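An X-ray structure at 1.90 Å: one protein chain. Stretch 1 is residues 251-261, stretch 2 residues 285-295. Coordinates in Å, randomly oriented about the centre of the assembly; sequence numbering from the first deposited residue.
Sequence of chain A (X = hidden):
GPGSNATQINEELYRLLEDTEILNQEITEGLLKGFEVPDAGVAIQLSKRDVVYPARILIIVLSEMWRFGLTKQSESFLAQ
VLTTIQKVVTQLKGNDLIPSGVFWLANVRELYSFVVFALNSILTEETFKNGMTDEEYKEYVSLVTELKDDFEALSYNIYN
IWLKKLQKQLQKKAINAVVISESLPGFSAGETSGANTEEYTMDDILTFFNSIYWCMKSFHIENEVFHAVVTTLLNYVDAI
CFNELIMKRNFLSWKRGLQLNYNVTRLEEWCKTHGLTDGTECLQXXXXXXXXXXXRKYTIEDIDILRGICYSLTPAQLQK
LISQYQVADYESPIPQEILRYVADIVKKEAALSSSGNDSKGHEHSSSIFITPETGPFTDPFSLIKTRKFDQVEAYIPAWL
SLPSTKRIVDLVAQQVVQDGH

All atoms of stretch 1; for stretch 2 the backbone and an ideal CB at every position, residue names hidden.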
# COMPACT_ATOMS: atom_id res chain seq x y z
N PHE A 251 -31.37 -7.10 -11.29
CA PHE A 251 -30.75 -6.96 -9.98
C PHE A 251 -30.91 -5.57 -9.39
O PHE A 251 -31.12 -5.41 -8.19
CB PHE A 251 -29.26 -7.31 -10.13
CG PHE A 251 -28.46 -7.27 -8.85
CD1 PHE A 251 -28.43 -8.37 -8.00
CD2 PHE A 251 -27.69 -6.14 -8.54
CE1 PHE A 251 -27.63 -8.35 -6.84
CE2 PHE A 251 -26.88 -6.13 -7.40
CZ PHE A 251 -26.85 -7.24 -6.56
N LEU A 252 -30.76 -4.56 -10.24
CA LEU A 252 -30.77 -3.17 -9.77
C LEU A 252 -32.23 -2.78 -9.47
O LEU A 252 -33.10 -3.01 -10.28
CB LEU A 252 -30.18 -2.24 -10.83
CG LEU A 252 -28.77 -2.64 -11.34
CD1 LEU A 252 -28.50 -1.88 -12.60
CD2 LEU A 252 -27.75 -2.26 -10.23
N SER A 253 -32.46 -2.25 -8.28
CA SER A 253 -33.80 -2.01 -7.77
C SER A 253 -33.67 -1.01 -6.63
O SER A 253 -32.55 -0.72 -6.14
CB SER A 253 -34.44 -3.28 -7.24
OG SER A 253 -33.77 -3.73 -6.05
N TRP A 254 -34.80 -0.49 -6.19
CA TRP A 254 -34.79 0.39 -5.04
C TRP A 254 -34.19 -0.28 -3.80
O TRP A 254 -33.31 0.31 -3.11
CB TRP A 254 -36.22 0.87 -4.75
CG TRP A 254 -36.26 1.80 -3.56
CD1 TRP A 254 -36.15 3.17 -3.58
CD2 TRP A 254 -36.39 1.42 -2.18
NE1 TRP A 254 -36.20 3.66 -2.29
CE2 TRP A 254 -36.33 2.61 -1.41
CE3 TRP A 254 -36.54 0.19 -1.52
CZ2 TRP A 254 -36.45 2.61 -0.00
CZ3 TRP A 254 -36.64 0.20 -0.12
CH2 TRP A 254 -36.58 1.40 0.62
N LYS A 255 -34.63 -1.50 -3.50
CA LYS A 255 -34.07 -2.21 -2.34
C LYS A 255 -32.57 -2.41 -2.44
O LYS A 255 -31.87 -2.22 -1.46
CB LYS A 255 -34.73 -3.56 -2.16
CG LYS A 255 -36.17 -3.44 -1.64
CD LYS A 255 -36.85 -4.82 -1.59
CE LYS A 255 -38.20 -4.77 -1.00
NZ LYS A 255 -38.71 -6.15 -0.71
N ARG A 256 -32.09 -2.83 -3.60
CA ARG A 256 -30.66 -3.02 -3.81
C ARG A 256 -29.97 -1.67 -3.66
O ARG A 256 -28.84 -1.57 -3.11
CB ARG A 256 -30.40 -3.66 -5.20
CG ARG A 256 -28.95 -3.91 -5.48
CD ARG A 256 -28.35 -4.87 -4.43
NE ARG A 256 -29.08 -6.14 -4.37
CZ ARG A 256 -28.75 -7.17 -3.59
NH1 ARG A 256 -27.69 -7.10 -2.77
NH2 ARG A 256 -29.48 -8.28 -3.65
N GLY A 257 -30.63 -0.60 -4.10
CA GLY A 257 -30.02 0.73 -3.94
C GLY A 257 -29.86 1.13 -2.47
O GLY A 257 -28.82 1.67 -2.05
N LEU A 258 -30.88 0.85 -1.68
CA LEU A 258 -30.81 1.16 -0.24
C LEU A 258 -29.64 0.36 0.38
O LEU A 258 -28.82 0.88 1.16
CB LEU A 258 -32.14 0.81 0.44
CG LEU A 258 -32.14 1.24 1.91
CD1 LEU A 258 -32.07 2.76 1.99
CD2 LEU A 258 -33.36 0.69 2.66
N GLN A 259 -29.55 -0.92 0.02
CA GLN A 259 -28.48 -1.76 0.58
C GLN A 259 -27.11 -1.33 0.14
O GLN A 259 -26.16 -1.33 0.95
CB GLN A 259 -28.67 -3.24 0.24
CG GLN A 259 -29.88 -3.77 1.00
CD GLN A 259 -30.17 -5.20 0.70
OE1 GLN A 259 -29.72 -6.07 1.43
NE2 GLN A 259 -30.93 -5.46 -0.37
N LEU A 260 -26.99 -0.98 -1.13
CA LEU A 260 -25.73 -0.43 -1.63
C LEU A 260 -25.36 0.85 -0.86
O LEU A 260 -24.17 1.07 -0.51
CB LEU A 260 -25.79 -0.17 -3.14
CG LEU A 260 -24.55 0.43 -3.82
CD1 LEU A 260 -23.34 -0.59 -3.74
CD2 LEU A 260 -24.84 0.74 -5.33
N ASN A 261 -26.34 1.71 -0.64
CA ASN A 261 -26.14 2.94 0.13
C ASN A 261 -25.54 2.58 1.48
O ASN A 261 -24.52 3.16 1.88
CB ASN A 261 -27.48 3.71 0.30
CG ASN A 261 -27.39 4.83 1.34
OD1 ASN A 261 -26.37 5.44 1.52
ND2 ASN A 261 -28.47 5.06 2.06
N UNK A 285 -18.56 6.87 -7.85
CA UNK A 285 -19.40 6.14 -8.80
C UNK A 285 -20.35 5.25 -8.09
O UNK A 285 -21.49 5.07 -8.55
CB UNK A 285 -18.55 5.32 -9.77
N UNK A 286 -19.88 4.61 -7.02
CA UNK A 286 -20.78 3.79 -6.17
C UNK A 286 -21.81 4.66 -5.46
O UNK A 286 -23.03 4.34 -5.40
CB UNK A 286 -19.97 3.00 -5.14
N UNK A 287 -21.35 5.77 -4.91
CA UNK A 287 -22.30 6.64 -4.18
C UNK A 287 -23.41 7.13 -5.16
O UNK A 287 -24.63 7.10 -4.87
CB UNK A 287 -21.57 7.83 -3.56
N UNK A 288 -22.99 7.57 -6.33
CA UNK A 288 -23.96 8.14 -7.27
C UNK A 288 -24.87 7.04 -7.84
O UNK A 288 -26.02 7.28 -8.17
CB UNK A 288 -23.24 8.87 -8.40
N UNK A 289 -24.35 5.83 -7.98
CA UNK A 289 -25.21 4.72 -8.41
C UNK A 289 -26.30 4.42 -7.39
O UNK A 289 -27.50 4.26 -7.74
CB UNK A 289 -24.37 3.46 -8.65
N UNK A 290 -25.90 4.35 -6.12
CA UNK A 290 -26.87 4.17 -5.03
C UNK A 290 -27.93 5.24 -5.08
O UNK A 290 -29.14 4.96 -4.89
CB UNK A 290 -26.17 4.19 -3.67
N UNK A 291 -27.53 6.49 -5.33
CA UNK A 291 -28.55 7.58 -5.40
C UNK A 291 -29.49 7.33 -6.58
O UNK A 291 -30.71 7.44 -6.47
CB UNK A 291 -27.88 8.95 -5.54
N UNK A 292 -28.91 6.97 -7.71
CA UNK A 292 -29.69 6.78 -8.93
C UNK A 292 -30.76 5.72 -8.67
O UNK A 292 -31.91 5.81 -9.13
CB UNK A 292 -28.79 6.38 -10.10
N UNK A 293 -30.38 4.69 -7.92
CA UNK A 293 -31.26 3.56 -7.67
C UNK A 293 -32.38 3.94 -6.70
O UNK A 293 -33.36 3.21 -6.59
CB UNK A 293 -30.46 2.38 -7.12
N UNK A 294 -32.25 5.08 -6.04
CA UNK A 294 -33.21 5.46 -5.01
C UNK A 294 -34.10 6.62 -5.36
O UNK A 294 -35.26 6.69 -4.88
CB UNK A 294 -32.46 5.80 -3.72
N UNK A 295 -33.60 7.56 -6.16
CA UNK A 295 -34.40 8.77 -6.41
C UNK A 295 -35.50 8.52 -7.44
O UNK A 295 -35.46 7.55 -8.20
CB UNK A 295 -33.50 9.91 -6.89

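Two helices frame the analysis: 254-261 and the one through stretch 2 run at 147° between their N-to-C directions, axes 7.9 Å apart at closest approach, so early positions of stretch 2 meet the end of stretch 1 and late ones its start.

At 285 the ideal CB has no atom of stretch 1 within 5.5 Å, so stretch 1 sets no preference; it is His285.

Position 286 points sideways, its ideal CB 5.1 Å from Leu260 CD1. A medium or long apolar chain would suit. Leu286 (chi1 m, chi2 t) brings CD2 to 4.5 Å from Leu260 CD1, a loose apolar contact.

Positions 287 and 288 find nothing of stretch 1 near their ideal CB atoms, and many residues would do; they are Ile287 and Gln288.

Position 289 is sideways, its ideal CB 4.3 Å from Leu260 CD2. A small or beta-branched residue with a methyl to offer fits. Thr289 places CG2 4.0 Å from Leu260 CD2, while its OG1 donates to His285 O one turn back (2.7 Å), using the hydroxyl within its own helix.

At 290 CA-to-CB points toward stretch 1, and the CA lies 4.8 Å from Gly257 CA. The ideal CB is already 3.9 Å from Asn261 N and 4.0 Å from Gly257 O, which favours a small residue. Ala290 fits, its CB also 4.0 Å from Leu260 CD2.

Positions 291 and 292 again have empty surroundings on the stretch 1 side; Lys291 and Leu292 make no contact with it.

Position 293 points toward stretch 1, its ideal CB 3.6 Å from Gly257 CA, where no side chain intervenes. Leu252 offers apolar surface nearby, so leucine, isoleucine or methionine would be plausible. Leu293 (chi1 m, chi2 t) sets CD2 3.8 Å from Leu252 CB. The close approach depends on Gly257: an ideal CB there would lie 2.6 Å from Leu293 CB, a clash. The backbone contributes too, with Trp254 CA 3.5 Å from Leu293 O and 157° at the hydrogen, a CA-H...O contact.

Position 294 is sideways, its ideal CB 4.5 Å from Trp254 CD1, with Gly257, Leu258 and Asn261 farther along. A long, flexible chain could follow this surface. Gln294 does so with chi1 m and chi2 t, its end coming nearer to stretch 1 and its CG lying over Gly257. Its backbone O sits at the edge of the Trp254 ring, 3.9 Å from CD1.

At 295 CA-to-CB points away and stretch 1 imposes nothing; the residue is Val295.

Stretch 2 285-295: HLIQTAKLLQV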
# COMPACT_ATOMS: atom_id res chain seq x y z
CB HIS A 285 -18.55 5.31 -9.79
CG HIS A 285 -17.62 6.15 -10.60
ND1 HIS A 285 -16.28 6.32 -10.27
CD2 HIS A 285 -17.83 6.92 -11.70
CE1 HIS A 285 -15.71 7.12 -11.15
NE2 HIS A 285 -16.62 7.50 -12.03
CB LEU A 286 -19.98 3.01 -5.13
CG LEU A 286 -19.10 1.92 -5.74
CD1 LEU A 286 -18.28 1.29 -4.63
CD2 LEU A 286 -20.06 0.87 -6.40
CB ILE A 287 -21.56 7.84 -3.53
CG1 ILE A 287 -20.70 7.33 -2.37
CG2 ILE A 287 -22.56 9.00 -3.12
CD1 ILE A 287 -19.67 8.40 -1.82
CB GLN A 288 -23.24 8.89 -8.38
CG GLN A 288 -22.71 10.27 -7.92
CD GLN A 288 -21.78 10.91 -8.95
OE1 GLN A 288 -21.94 10.71 -10.15
NE2 GLN A 288 -20.77 11.67 -8.47
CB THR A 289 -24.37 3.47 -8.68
OG1 THR A 289 -23.52 3.77 -9.78
CG2 THR A 289 -25.25 2.23 -9.03
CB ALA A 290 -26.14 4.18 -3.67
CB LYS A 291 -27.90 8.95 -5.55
CG LYS A 291 -27.29 9.46 -4.23
CD LYS A 291 -26.40 10.69 -4.42
CE LYS A 291 -25.99 11.34 -3.09
NZ LYS A 291 -25.49 10.37 -2.07
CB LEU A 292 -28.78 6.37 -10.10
CG LEU A 292 -29.46 6.08 -11.46
CD1 LEU A 292 -28.48 6.28 -12.60
CD2 LEU A 292 -29.98 4.64 -11.53
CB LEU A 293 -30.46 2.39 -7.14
CG LEU A 293 -29.48 1.75 -8.14
CD1 LEU A 293 -28.83 0.51 -7.48
CD2 LEU A 293 -30.23 1.32 -9.42
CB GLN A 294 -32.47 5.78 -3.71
CG GLN A 294 -31.85 4.54 -3.05
CD GLN A 294 -31.09 4.88 -1.80
OE1 GLN A 294 -29.89 5.14 -1.84
NE2 GLN A 294 -31.80 4.90 -0.68
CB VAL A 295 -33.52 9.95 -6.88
CG1 VAL A 295 -32.51 10.32 -5.80
CG2 VAL A 295 -32.81 9.57 -8.18
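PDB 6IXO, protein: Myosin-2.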